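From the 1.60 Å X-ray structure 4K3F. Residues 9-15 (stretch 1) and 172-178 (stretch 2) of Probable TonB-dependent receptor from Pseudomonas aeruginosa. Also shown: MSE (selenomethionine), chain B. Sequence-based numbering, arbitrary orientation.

Stretch 1 9-15: ATPVPHA
Stretch 2 172-178: TNYALEA

Stretch 2 is helical from Thr172 through Glu177, with phi/psi near -65/-40 and backbone hydrogen bonds from Leu176 N to Thr172 O (2.8 Å) and Ala178 N to Tyr174 O (3.1 Å). Stretch 1 enters extended at Ala9 (-151/150) and Thr10 (-74/156), then makes a wide pi-type turn over 11-15, closed by Ala15 N to Thr10 O at 2.9 Å. Within it Val12 is extended (-141/124), and the peptide bond before Pro13 is cis. The helix assigned to 11-15 continues later in the chain; its axis and that of helix 172-177 approach to 8.4 Å, with N-to-C directions 118° apart. Val12 and Asn173 set the register, CA to CA 5.5 Å.

No direct hydrogen bond crosses between the stretches; packing and a water join them, burying 314 Å² in total. Val12 contributes most, 66 Å². Its CB points toward stretch 2, and with chi1 t its CG1 lies 4.1 Å from Leu176 CB, an apolar contact suited to two branched aliphatic chains; Leu176 is m,t.

The backbone position of Asn173 (60 Å² covered) sets its CB 3.0 Å from Val12 O, a tight approach, and 4.1 Å from Pro13 CD. Its chi1 of 71° and chi2 of -73° orient a buried amide that both donates and accepts. Water 1 accepts from Asn173 ND2 at 3.2 Å; it lies 2.7 Å from Val12 O and 2.8 Å from Glu177 OE2 and can donate to either, though with atoms elsewhere in the structure counted it has more acceptors in reach than protons. Asn173 OD1 accepts a weak 3.4 Å hydrogen bond from the selenomethionine N.

Glu177 (m, t, chi3 78°) starts sideways, but its end comes nearer: Glu177 OE1 reaches 3.8 Å from Pro11 CG, and Glu177 CG lies 4.1 Å from Val12 CB. His14 (chi1 -51°, chi2 69°) presents its ring edge to Asn173, CE1 to CB 4.2 Å. Thr10, chi1 p, places OG1 2.9 Å from His14 ND1.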

# COMPACT_ATOMS: atom_id res chain seq x y z
N ALA A 9 6.20 10.79 -0.56
CA ALA A 9 5.41 9.78 -1.27
C ALA A 9 6.27 8.69 -1.86
O ALA A 9 7.41 8.96 -2.23
CB ALA A 9 4.65 10.44 -2.39
N THR A 10 5.72 7.49 -1.96
CA THR A 10 6.38 6.42 -2.73
C THR A 10 6.19 6.75 -4.22
O THR A 10 5.30 7.53 -4.63
CB THR A 10 5.83 5.00 -2.39
OG1 THR A 10 4.40 5.10 -2.21
CG2 THR A 10 6.44 4.51 -1.08
N PRO A 11 7.07 6.24 -5.07
CA PRO A 11 7.10 6.80 -6.43
C PRO A 11 5.88 6.47 -7.28
O PRO A 11 5.42 7.32 -8.04
CB PRO A 11 8.34 6.14 -7.05
CG PRO A 11 9.20 5.82 -5.89
CD PRO A 11 8.25 5.40 -4.82
N VAL A 12 5.34 5.26 -7.14
CA VAL A 12 4.26 4.79 -8.01
C VAL A 12 3.27 4.00 -7.17
O VAL A 12 3.65 3.03 -6.54
CB VAL A 12 4.76 3.88 -9.18
CG1 VAL A 12 3.61 3.45 -10.07
CG2 VAL A 12 5.83 4.56 -10.02
N PRO A 13 1.99 4.40 -7.17
CA PRO A 13 1.35 5.49 -7.89
C PRO A 13 1.43 6.86 -7.23
O PRO A 13 1.09 7.85 -7.87
CB PRO A 13 -0.12 5.05 -7.94
CG PRO A 13 -0.31 4.35 -6.64
CD PRO A 13 0.97 3.55 -6.50
N HIS A 14 1.89 6.92 -5.97
CA HIS A 14 1.62 8.10 -5.15
C HIS A 14 2.22 9.39 -5.68
O HIS A 14 1.54 10.39 -5.80
CB HIS A 14 2.04 7.84 -3.69
CG HIS A 14 1.47 6.57 -3.15
ND1 HIS A 14 1.88 5.33 -3.58
CD2 HIS A 14 0.48 6.36 -2.27
CE1 HIS A 14 1.17 4.40 -2.97
NE2 HIS A 14 0.31 5.00 -2.15
N ALA A 15 3.50 9.36 -6.01
CA ALA A 15 4.16 10.58 -6.48
C ALA A 15 3.65 10.97 -7.89
O ALA A 15 3.57 12.15 -8.23
CB ALA A 15 5.68 10.44 -6.44
N THR A 172 1.25 -3.56 -4.17
CA THR A 172 1.11 -3.13 -5.58
C THR A 172 2.07 -1.97 -5.96
O THR A 172 2.59 -1.91 -7.08
CB THR A 172 -0.36 -2.78 -5.83
OG1 THR A 172 -1.10 -3.99 -5.73
CG2 THR A 172 -0.55 -2.15 -7.20
N ASN A 173 2.31 -1.02 -5.05
CA ASN A 173 3.24 0.05 -5.35
C ASN A 173 4.60 -0.47 -5.77
O ASN A 173 5.16 -0.02 -6.77
CB ASN A 173 3.38 1.07 -4.22
CG ASN A 173 4.11 0.53 -3.01
OD1 ASN A 173 3.60 -0.29 -2.25
ND2 ASN A 173 5.34 0.98 -2.84
N TYR A 174 5.06 -1.52 -5.07
CA TYR A 174 6.31 -2.16 -5.40
C TYR A 174 6.18 -3.06 -6.64
O TYR A 174 7.08 -3.09 -7.46
CB TYR A 174 6.88 -2.94 -4.22
CG TYR A 174 7.35 -2.06 -3.09
CD1 TYR A 174 8.23 -1.00 -3.32
CD2 TYR A 174 6.93 -2.28 -1.80
CE1 TYR A 174 8.67 -0.18 -2.31
CE2 TYR A 174 7.37 -1.49 -0.76
CZ TYR A 174 8.20 -0.41 -1.00
OH TYR A 174 8.65 0.36 0.05
N ALA A 175 5.07 -3.77 -6.78
CA ALA A 175 4.84 -4.58 -7.97
C ALA A 175 4.88 -3.75 -9.28
O ALA A 175 5.51 -4.16 -10.24
CB ALA A 175 3.53 -5.31 -7.84
N LEU A 176 4.20 -2.60 -9.28
CA LEU A 176 4.13 -1.72 -10.43
C LEU A 176 5.52 -1.17 -10.73
O LEU A 176 5.88 -1.07 -11.87
CB LEU A 176 3.15 -0.59 -10.17
CG LEU A 176 1.66 -0.94 -10.12
CD1 LEU A 176 0.83 0.27 -9.71
CD2 LEU A 176 1.20 -1.49 -11.45
N GLU A 177 6.33 -0.82 -9.73
CA GLU A 177 7.71 -0.37 -10.05
C GLU A 177 8.56 -1.46 -10.67
O GLU A 177 9.48 -1.19 -11.45
CB GLU A 177 8.44 0.16 -8.82
CG GLU A 177 7.90 1.46 -8.29
CD GLU A 177 8.86 2.03 -7.27
OE1 GLU A 177 9.89 2.59 -7.69
OE2 GLU A 177 8.62 1.85 -6.05
N ALA A 178 8.26 -2.70 -10.31
CA ALA A 178 8.93 -3.87 -10.85
C ALA A 178 8.38 -4.33 -12.23
O ALA A 178 8.79 -5.36 -12.72
CB ALA A 178 8.85 -5.02 -9.85
N MSE B . 0.68 1.22 -1.27
CA MSE B . 0.80 0.11 -0.28
C MSE B . -0.46 -0.74 -0.42
O MSE B . -1.56 -0.19 -0.52
OXT MSE B . -0.37 -1.97 -0.41
CB MSE B . 0.96 0.64 1.15
CG MSE B . 1.12 -0.47 2.16
SE MSE B . 1.13 0.26 3.98
CE MSE B . 2.77 1.19 3.95
O HOH W 1 6.10 2.72 -5.36